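Local coordinates for protein chinitase A (Streptomyces coelicolor, PDB 3EBV) that probably hydrolyses internal bonds of chitin, and may bind it, as the family 18 glycoside hydrolase domain of a larger secreted chitinase, at residues R69-A73 and A74-V78; T127-T130 and Q131-R134; G197-D200 and F201-L205. All coordinates share one frame; numbering follows the deposited sequence.

Contact 1: residues R69-A73 and A74-V78; sequences RAKQA and AGKKV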
ATOM      1  N   ARG A  69     -10.408  14.532  -8.474  1.00 19.15           N
ATOM      2  CA  ARG A  69      -9.775  15.615  -9.231  0.70 20.48           C
ATOM      3  C   ARG A  69      -9.210  16.682  -8.308  1.00 18.85           C
ATOM      4  O   ARG A  69      -8.098  17.185  -8.533  1.00 19.06           O
ATOM      5  CB  ARG A  69     -10.765  16.260 -10.222  0.70 20.24           C
ATOM      6  CG  ARG A  69     -11.274  15.321 -11.271  0.70 23.30           C
ATOM      7  CD  ARG A  69     -12.065  16.071 -12.382  0.70 24.19           C
ATOM      8  NE  ARG A  69     -12.911  17.154 -11.861  0.70 29.60           N
ATOM      9  CZ  ARG A  69     -14.226  17.076 -11.615  0.70 30.61           C
ATOM     10  NH1 ARG A  69     -14.854  18.149 -11.137  0.70 31.32           N
ATOM     11  NH2 ARG A  69     -14.915  15.953 -11.840  0.70 28.24           N
ATOM     12  N   ALA A  70      -9.964  17.040  -7.261  1.00 18.32           N
ATOM     13  CA  ALA A  70      -9.481  18.034  -6.309  1.00 18.73           C
ATOM     14  C   ALA A  70      -8.227  17.573  -5.546  1.00 18.72           C
ATOM     15  O   ALA A  70      -7.329  18.371  -5.289  1.00 20.07           O
ATOM     16  CB  ALA A  70     -10.610  18.464  -5.320  1.00 19.19           C
ATOM     17  N   LYS A  71      -8.191  16.286  -5.166  1.00 18.75           N
ATOM     18  CA  LYS A  71      -6.979  15.747  -4.515  1.00 17.99           C
ATOM     19  C   LYS A  71      -5.792  15.860  -5.460  1.00 17.32           C
ATOM     20  O   LYS A  71      -4.682  16.219  -5.049  1.00 16.61           O
ATOM     21  CB  LYS A  71      -7.198  14.271  -4.140  1.00 17.68           C
ATOM     22  CG  LYS A  71      -7.988  14.062  -2.818  1.00 17.61           C
ATOM     23  CD  LYS A  71      -7.258  14.642  -1.601  1.00 17.65           C
ATOM     24  CE  LYS A  71      -8.061  14.505  -0.313  1.00 16.41           C
ATOM     25  NZ  LYS A  71      -7.249  14.937   0.837  1.00 15.62           N
ATOM     26  N   GLN A  72      -6.026  15.525  -6.730  1.00 18.01           N
ATOM     27  CA  GLN A  72      -4.944  15.588  -7.733  1.00 18.65           C
ATOM     28  C   GLN A  72      -4.428  17.005  -7.984  1.00 20.28           C
ATOM     29  O   GLN A  72      -3.226  17.205  -8.167  1.00 20.14           O
ATOM     30  CB  GLN A  72      -5.394  14.918  -9.023  1.00 18.36           C
ATOM     31  CG  GLN A  72      -5.568  13.395  -8.837  1.00 18.26           C
ATOM     32  CD  GLN A  72      -6.380  12.729  -9.913  1.00 19.39           C
ATOM     33  OE1 GLN A  72      -7.200  13.374 -10.615  1.00 20.30           O
ATOM     34  NE2 GLN A  72      -6.168  11.419 -10.077  1.00 18.83           N
ATOM     35  N   ALA A  73      -5.350  17.973  -7.994  1.00 21.19           N
ATOM     36  CA  ALA A  73      -4.982  19.386  -8.133  1.00 22.37           C
ATOM     37  C   ALA A  73      -4.109  19.838  -6.961  1.00 22.85           C
ATOM     38  O   ALA A  73      -3.269  20.748  -7.110  1.00 23.84           O
ATOM     39  CB  ALA A  73      -6.261  20.243  -8.225  1.00 22.03           C
ATOM     40  N   ALA A  74      -4.309  19.201  -5.795  1.00 23.36           N
ATOM     41  CA  ALA A  74      -3.508  19.487  -4.599  1.00 23.55           C
ATOM     42  C   ALA A  74      -2.215  18.664  -4.541  1.00 23.26           C
ATOM     43  O   ALA A  74      -1.485  18.710  -3.540  1.00 24.59           O
ATOM     44  CB  ALA A  74      -4.333  19.276  -3.341  1.00 24.27           C
ATOM     45  N   GLY A  75      -1.920  17.938  -5.618  1.00 22.30           N
ATOM     46  CA  GLY A  75      -0.672  17.199  -5.744  1.00 21.84           C
ATOM     47  C   GLY A  75      -0.719  15.766  -5.196  1.00 21.24           C
ATOM     48  O   GLY A  75       0.325  15.096  -5.167  1.00 21.84           O
ATOM     49  N   LYS A  76      -1.901  15.303  -4.803  1.00 19.40           N
ATOM     50  CA  LYS A  76      -2.017  13.923  -4.292  1.00 19.35           C
ATOM     51  C   LYS A  76      -2.205  12.945  -5.450  1.00 18.64           C
ATOM     52  O   LYS A  76      -2.547  13.339  -6.586  1.00 18.72           O
ATOM     53  CB  LYS A  76      -3.167  13.763  -3.268  1.00 19.58           C
ATOM     54  CG  LYS A  76      -3.383  14.883  -2.269  1.00 21.79           C
ATOM     55  CD  LYS A  76      -2.191  15.211  -1.465  1.00 24.29           C
ATOM     56  CE  LYS A  76      -2.557  16.271  -0.411  1.00 22.60           C
ATOM     57  NZ  LYS A  76      -1.360  16.543   0.341  1.00 24.41           N
ATOM     58  N   LYS A  77      -2.000  11.660  -5.174  1.00 16.49           N
ATOM     59  CA  LYS A  77      -2.284  10.621  -6.163  1.00 16.45           C
ATOM     60  C   LYS A  77      -3.409   9.777  -5.602  1.00 15.88           C
ATOM     61  O   LYS A  77      -3.465   9.544  -4.380  1.00 15.41           O
ATOM     62  CB  LYS A  77      -1.043   9.724  -6.441  1.00 15.74           C
ATOM     63  CG  LYS A  77       0.200  10.477  -6.917  1.00 18.40           C
ATOM     64  CD  LYS A  77      -0.035  10.963  -8.336  1.00 21.72           C
ATOM     65  CE  LYS A  77       1.110  11.807  -8.864  1.00 23.76           C
ATOM     66  NZ  LYS A  77       0.917  12.113 -10.352  1.00 25.85           N
ATOM     67  N   VAL A  78      -4.314   9.325  -6.462  1.00 14.57           N
ATOM     68  CA  VAL A  78      -5.394   8.448  -6.017  1.00 13.63           C
ATOM     69  C   VAL A  78      -5.353   7.218  -6.895  1.00 13.89           C
ATOM     70  O   VAL A  78      -5.442   7.341  -8.120  1.00 15.01           O
ATOM     71  CB  VAL A  78      -6.804   9.129  -6.119  1.00 14.34           C
ATOM     72  CG1 VAL A  78      -7.906   8.219  -5.568  1.00 14.93           C
ATOM     73  CG2 VAL A  78      -6.795  10.473  -5.376  1.00 15.01           C
TER
HETATM   74  O   HOH W   1      -1.503  14.766  -8.634  1.00 28.67           O
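K71 and A74 meet where helix 61-73 runs out, and the carbonyl oxygen of K71 is the hub of the turn. K76 N donates to K71 O over 2.9 Å, with 153° at the hydrogen, and approaches tilted out of the carbonyl plane. G75 N reaches Q72 O at 3.0 Å from above that carbonyl, not on a lone pair. Together these two bonds, with G75 at positive phi as the C-prime residue, form a Schellman motif; a CB on G75 would be jammed against the carbonyl oxygen of A74. A74 N still makes a helical bond to A70 O (3.2 Å) and leans weakly on K71 O, an oxygen its methyl also touches. K76 CG presses on the same oxygen, K71 O, at 3.3 Å, so carbon and N-H groups crowd it together. Beyond it the two lysine chains cross obliquely: a bend in K71 (chi2 -62°) swings K71 CD to within 3.9 Å of K76 CG. Their ammonium groups stay apart, NZ to NZ 6.1 Å, and each is taken up by a backbone carbonyl, K71 by V26 O and K76 by S28 O, which probably eases the like charges. Q72 meets the outgoing chain mainly through its backbone: Q72 CA points its hydrogen almost straight (168°) at K76 O, 3.5 Å away, with Q72 CG by the same oxygen, and one water donates to both Q72 O and K76 O. The amide of Q72 reaches the neighbouring loop, NE2 binding G112 O and D114 OD2; the same carboxylate oxygen accepts V78 N. V78 CG2 packs on K71 CB at 4.0 Å, where strand 77-84 enters the parallel barrel: V78 leans on V35 and K71 on I33, so the helix end lies against strand 32-40.

Contact 2: residues T127-T130 and Q131-R134; sequences TYMT and QALR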
ATOM      1  N   THR A 127       4.811 -15.074 -12.698  1.00 11.04           N
ATOM      2  CA  THR A 127       4.894 -15.217 -14.159  1.00 11.58           C
ATOM      3  C   THR A 127       3.783 -14.359 -14.762  1.00 13.01           C
ATOM      4  O   THR A 127       4.051 -13.590 -15.702  1.00 14.71           O
ATOM      5  CB  THR A 127       4.780 -16.688 -14.566  1.00 12.00           C
ATOM      6  OG1 THR A 127       5.939 -17.403 -14.131  1.00 12.69           O
ATOM      7  CG2 THR A 127       4.658 -16.837 -16.108  1.00 12.06           C
ATOM      8  N   TYR A 128       2.552 -14.459 -14.241  1.00 12.42           N
ATOM      9  CA  TYR A 128       1.404 -13.810 -14.923  1.00 11.66           C
ATOM     10  C   TYR A 128       1.135 -12.392 -14.415  1.00 11.69           C
ATOM     11  O   TYR A 128       0.728 -11.520 -15.174  1.00 12.52           O
ATOM     12  CB  TYR A 128       0.157 -14.726 -14.983  1.00 11.29           C
ATOM     13  CG  TYR A 128       0.560 -15.946 -15.773  1.00 12.67           C
ATOM     14  CD1 TYR A 128       0.726 -15.834 -17.147  1.00 13.09           C
ATOM     15  CD2 TYR A 128       0.916 -17.139 -15.154  1.00 13.54           C
ATOM     16  CE1 TYR A 128       1.179 -16.911 -17.878  1.00 12.01           C
ATOM     17  CE2 TYR A 128       1.389 -18.244 -15.900  1.00 13.33           C
ATOM     18  CZ  TYR A 128       1.522 -18.075 -17.275  1.00 13.70           C
ATOM     19  OH  TYR A 128       2.020 -19.097 -18.059  1.00 14.75           O
HETATM   20  N   MSE A 129       1.448 -12.140 -13.139  1.00 11.40           N
HETATM   21  CA  MSE A 129       1.302 -10.765 -12.688  1.00 10.70           C
HETATM   22  C   MSE A 129       2.346  -9.824 -13.329  1.00  9.80           C
HETATM   23  O   MSE A 129       2.079  -8.643 -13.606  1.00 11.03           O
HETATM   24  CB  MSE A 129       1.402 -10.663 -11.149  1.00 11.37           C
HETATM   25  CG  MSE A 129       1.161  -9.226 -10.602  1.00 12.09           C
HETATM   26 SE   MSE A 129      -0.563  -8.380 -11.182  1.00 17.95          SE
HETATM   27  CE  MSE A 129      -1.796  -9.314  -9.949  1.00 14.05           C
ATOM     28  N   THR A 130       3.571 -10.331 -13.595  1.00 10.77           N
ATOM     29  CA  THR A 130       4.562  -9.496 -14.282  1.00 11.14           C
ATOM     30  C   THR A 130       4.043  -9.171 -15.703  1.00 10.51           C
ATOM     31  O   THR A 130       4.074  -8.018 -16.113  1.00 11.75           O
ATOM     32  CB  THR A 130       5.955 -10.203 -14.353  1.00 11.15           C
ATOM     33  OG1 THR A 130       6.432 -10.425 -12.996  1.00 11.55           O
ATOM     34  CG2 THR A 130       6.958  -9.348 -15.122  1.00 11.16           C
ATOM     35  N   GLN A 131       3.531 -10.199 -16.381  1.00 12.16           N
ATOM     36  CA  GLN A 131       2.991  -9.964 -17.726  1.00 12.29           C
ATOM     37  C   GLN A 131       1.849  -8.945 -17.668  1.00 13.05           C
ATOM     38  O   GLN A 131       1.807  -8.006 -18.479  1.00 13.43           O
ATOM     39  CB  GLN A 131       2.480 -11.266 -18.276  1.00 12.03           C
ATOM     40  CG  GLN A 131       1.845 -11.105 -19.702  1.00 12.06           C
ATOM     41  CD  GLN A 131       1.327 -12.412 -20.262  1.00 12.45           C
ATOM     42  OE1 GLN A 131       1.765 -13.516 -19.902  1.00 13.52           O
ATOM     43  NE2 GLN A 131       0.364 -12.286 -21.208  1.00 14.83           N
ATOM     44  N   ALA A 132       0.961  -9.121 -16.681  1.00 12.78           N
ATOM     45  CA  ALA A 132      -0.201  -8.215 -16.533  1.00 12.20           C
ATOM     46  C   ALA A 132       0.238  -6.768 -16.300  1.00 12.29           C
ATOM     47  O   ALA A 132      -0.286  -5.815 -16.893  1.00 12.92           O
ATOM     48  CB  ALA A 132      -1.115  -8.689 -15.415  1.00 13.29           C
ATOM     49  N   LEU A 133       1.215  -6.599 -15.411  1.00 11.39           N
ATOM     50  CA  LEU A 133       1.665  -5.254 -15.090  1.00 11.85           C
ATOM     51  C   LEU A 133       2.380  -4.563 -16.280  1.00 11.81           C
ATOM     52  O   LEU A 133       2.276  -3.340 -16.445  1.00 13.38           O
ATOM     53  CB  LEU A 133       2.561  -5.234 -13.815  1.00 11.76           C
ATOM     54  CG  LEU A 133       1.768  -5.547 -12.536  1.00 12.00           C
ATOM     55  CD1 LEU A 133       2.784  -5.682 -11.373  1.00 12.18           C
ATOM     56  CD2 LEU A 133       0.709  -4.492 -12.218  1.00 12.16           C
ATOM     57  N   ARG A 134       3.139  -5.344 -17.062  1.00 12.29           N
ATOM     58  CA  ARG A 134       3.749  -4.750 -18.268  1.00 12.48           C
ATOM     59  C   ARG A 134       2.685  -4.351 -19.288  1.00 13.81           C
ATOM     60  O   ARG A 134       2.807  -3.299 -19.906  1.00 14.56           O
ATOM     61  CB  ARG A 134       4.755  -5.732 -18.887  1.00 12.77           C
ATOM     62  CG  ARG A 134       6.038  -5.925 -18.028  1.00 12.56           C
ATOM     63  CD  ARG A 134       6.766  -4.655 -17.807  1.00 12.43           C
ATOM     64  NE  ARG A 134       8.008  -4.881 -17.053  1.00 12.38           N
ATOM     65  CZ  ARG A 134       8.866  -3.926 -16.679  1.00 13.02           C
ATOM     66  NH1 ARG A 134       8.614  -2.635 -16.923  1.00 12.12           N
ATOM     67  NH2 ARG A 134       9.977  -4.253 -15.996  1.00 13.08           N
TER
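Y128 and Q131 lie side by side pointing the same way, ring and amide planes 55° apart. Q131 OE1 approaches the ring obliquely, 3.7 Å from Y128 CD1, while T127 CG2 lies over one ring face, 3.5 Å above its plane and shifted toward the rim. With CG anti to the backbone N (chi1 178°), Q131 runs out fully extended, and its NE2 binds S94 OG. The backbone beneath is regular: A132 N donates to Y128 O at 2.8 Å, L133 N to M129 O at 2.9 Å, and R134 N to T130 O nearly along the C=O axis. This is the start of helix 126-140, the crossover of a beta-alpha-beta unit joining strands 115-120 and 145-148 of the TIM barrel. Its buried side carries selenomethionine M129, whose SE meets L133 CG at 3.9 Å while L133 packs on I118 of the inner strand and T165 of helix 161-168. Cutting L133 back to an alanine would probably open a gap beside the selenium and leave the bent M129 chain freer to turn. On another side R134 forms a salt bridge with D171, and T130 OG1 bonds P126 O and N168 ND2.

Contact 3: residues G197-D200 and F201-L205; sequences GTVD and FLTAL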
ATOM      1  N   GLY A 197       4.469  -5.665  16.201  1.00 10.91           N
ATOM      2  CA  GLY A 197       4.243  -4.749  17.307  1.00 11.25           C
ATOM      3  C   GLY A 197       5.507  -4.225  17.971  1.00 12.32           C
ATOM      4  O   GLY A 197       5.430  -3.672  19.073  1.00 13.93           O
ATOM      5  N   THR A 198       6.653  -4.382  17.294  1.00 10.66           N
ATOM      6  CA  THR A 198       7.930  -3.922  17.837  1.00 10.79           C
ATOM      7  C   THR A 198       8.695  -3.117  16.771  1.00 10.40           C
ATOM      8  O   THR A 198       8.518  -3.357  15.561  1.00 10.80           O
ATOM      9  CB  THR A 198       8.820  -5.100  18.274  1.00 12.37           C
ATOM     10  OG1 THR A 198       9.140  -5.947  17.158  1.00 10.33           O
ATOM     11  CG2 THR A 198       8.174  -5.956  19.403  1.00 13.04           C
ATOM     12  N   VAL A 199       9.556  -2.194  17.201  1.00 10.44           N
ATOM     13  CA  VAL A 199      10.347  -1.439  16.233  1.00 10.64           C
ATOM     14  C   VAL A 199      11.222  -2.403  15.406  1.00 10.18           C
ATOM     15  O   VAL A 199      11.384  -2.211  14.188  1.00  9.83           O
ATOM     16  CB  VAL A 199      11.204  -0.357  16.928  1.00 12.58           C
ATOM     17  CG1 VAL A 199      12.226  -0.953  17.776  1.00 13.18           C
ATOM     18  CG2 VAL A 199      11.914   0.533  15.884  1.00 16.55           C
ATOM     19  N   ASP A 200      11.762  -3.468  16.007  1.00  8.78           N
ATOM     20  CA  ASP A 200      12.665  -4.382  15.303  1.00  8.89           C
ATOM     21  C   ASP A 200      11.951  -5.160  14.185  1.00  8.54           C
ATOM     22  O   ASP A 200      12.550  -5.500  13.172  1.00  9.48           O
ATOM     23  CB  ASP A 200      13.257  -5.434  16.278  1.00  8.64           C
ATOM     24  CG  ASP A 200      14.400  -4.915  17.146  1.00 12.61           C
ATOM     25  OD1 ASP A 200      14.965  -3.834  16.872  1.00 11.75           O
ATOM     26  OD2 ASP A 200      14.706  -5.667  18.105  1.00 14.25           O
ATOM     27  N   PHE A 201      10.664  -5.460  14.377  1.00  8.20           N
ATOM     28  CA  PHE A 201       9.924  -6.143  13.287  1.00  9.55           C
ATOM     29  C   PHE A 201       9.920  -5.243  12.063  1.00  7.81           C
ATOM     30  O   PHE A 201      10.088  -5.738  10.935  1.00  9.98           O
ATOM     31  CB  PHE A 201       8.503  -6.356  13.757  1.00 10.31           C
ATOM     32  CG  PHE A 201       7.674  -7.334  12.925  1.00  8.92           C
ATOM     33  CD1 PHE A 201       7.892  -8.710  12.975  1.00  9.79           C
ATOM     34  CD2 PHE A 201       6.626  -6.837  12.143  1.00  9.82           C
ATOM     35  CE1 PHE A 201       7.042  -9.598  12.254  1.00  9.34           C
ATOM     36  CE2 PHE A 201       5.784  -7.734  11.424  1.00  9.83           C
ATOM     37  CZ  PHE A 201       5.971  -9.070  11.475  1.00  9.95           C
ATOM     38  N   LEU A 202       9.732  -3.943  12.266  1.00  8.09           N
ATOM     39  CA  LEU A 202       9.734  -3.014  11.133  1.00  9.13           C
ATOM     40  C   LEU A 202      11.104  -2.940  10.476  1.00  8.89           C
ATOM     41  O   LEU A 202      11.251  -3.062   9.260  1.00  9.27           O
ATOM     42  CB  LEU A 202       9.265  -1.618  11.564  1.00  9.60           C
ATOM     43  CG  LEU A 202       7.906  -1.597  12.296  1.00  9.28           C
ATOM     44  CD1 LEU A 202       7.496  -0.184  12.641  1.00  9.17           C
ATOM     45  CD2 LEU A 202       6.808  -2.277  11.439  1.00 12.24           C
ATOM     46  N   THR A 203      12.135  -2.692  11.295  1.00  8.41           N
ATOM     47  CA  THR A 203      13.450  -2.453  10.689  1.00  7.86           C
ATOM     48  C   THR A 203      14.104  -3.703  10.122  1.00  8.41           C
ATOM     49  O   THR A 203      14.702  -3.646   9.025  1.00  8.97           O
ATOM     50  CB  THR A 203      14.414  -1.774  11.724  1.00  8.94           C
ATOM     51  OG1 THR A 203      14.521  -2.628  12.882  1.00  9.27           O
ATOM     52  CG2 THR A 203      13.866  -0.427  12.160  1.00  8.87           C
ATOM     53  N   ALA A 204      14.023  -4.817  10.854  1.00  7.68           N
ATOM     54  CA  ALA A 204      14.640  -6.052  10.406  1.00  7.76           C
ATOM     55  C   ALA A 204      13.984  -6.675   9.174  1.00  8.15           C
ATOM     56  O   ALA A 204      14.664  -7.338   8.371  1.00  9.69           O
ATOM     57  CB  ALA A 204      14.741  -7.056  11.562  1.00  9.23           C
ATOM     58  N   LEU A 205      12.656  -6.514   9.052  1.00  8.76           N
ATOM     59  CA  LEU A 205      11.981  -7.032   7.858  1.00  8.31           C
ATOM     60  C   LEU A 205      12.118  -6.049   6.692  1.00  7.60           C
ATOM     61  O   LEU A 205      12.270  -6.512   5.549  1.00  8.43           O
ATOM     62  CB  LEU A 205      10.493  -7.304   8.155  1.00  9.13           C
ATOM     63  CG  LEU A 205      10.219  -8.683   8.773  1.00  9.16           C
ATOM     64  CD1 LEU A 205      10.892  -8.917  10.116  1.00 11.87           C
ATOM     65  CD2 LEU A 205       8.697  -8.849   8.939  1.00 10.71           C
TER
HETATM   66  O   HOH W   2      15.560  -1.707  15.254  1.00 11.70           O
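Helix 199-210 begins here with T198 as its N-cap. T198 OG1 accepts F201 N at 3.2 Å (148° at the hydrogen), a capping bond to one of the first-turn N-H groups. With chi1 at 62°, OG1 stands between the backbone N and the carbonyl carbon of T198, the crowded position, from which it can reach forward to that N-H; the same hydroxyl also bonds A195 O. T198 O adds a weak second bond to F201 N, and F201 CB rests 3.5 Å from T198 OG1, the two side chains crossing at about a right angle. Regular turns follow, T203 N to V199 O at 3.0 Å and A204 N to D200 O at 2.8 Å. Packing is tight at the latter carbonyl, where A204 CB lies 3.1 Å from D200 O. D200 and T203 join through one water, which donates to D200 OD1 and accepts from T203 OG1, each 2.7 Å away. The aspartate is held further by F256 N at OD1 and S255 OG at OD2, three partners that fix its carboxylate. L205 CD2 lies over one face of the F201 ring, toward its rim. On one side V199, L202 and T203 pack on A243 of helix 237-249; on another, F201 meets Y194 and M186 of the two-stranded antiparallel sheet formed by strands 186-187 and 193-194.

The three contacts follow one another along the chain in a single TIM barrel, their centres about 17 to 18 Å from the centre of the chain. Contact 1 ends a helix and crosses from the helical layer into barrel strand 77-84; contacts 2 and 3 lie in that layer, contact 2 in the helix after the adjacent strand 115-120, contact 3 at the start of the helix between strands 175-179 and 219-224. Their centres are about 28 Å (1 and 2), about 32 Å (1 and 3) and about 30 Å (2 and 3) apart and none touches another. Contacts 1 and 3 lie on opposite sides of the chain's centre. They are thus separate local fittings, tied together through the parallel strands of the one barrel.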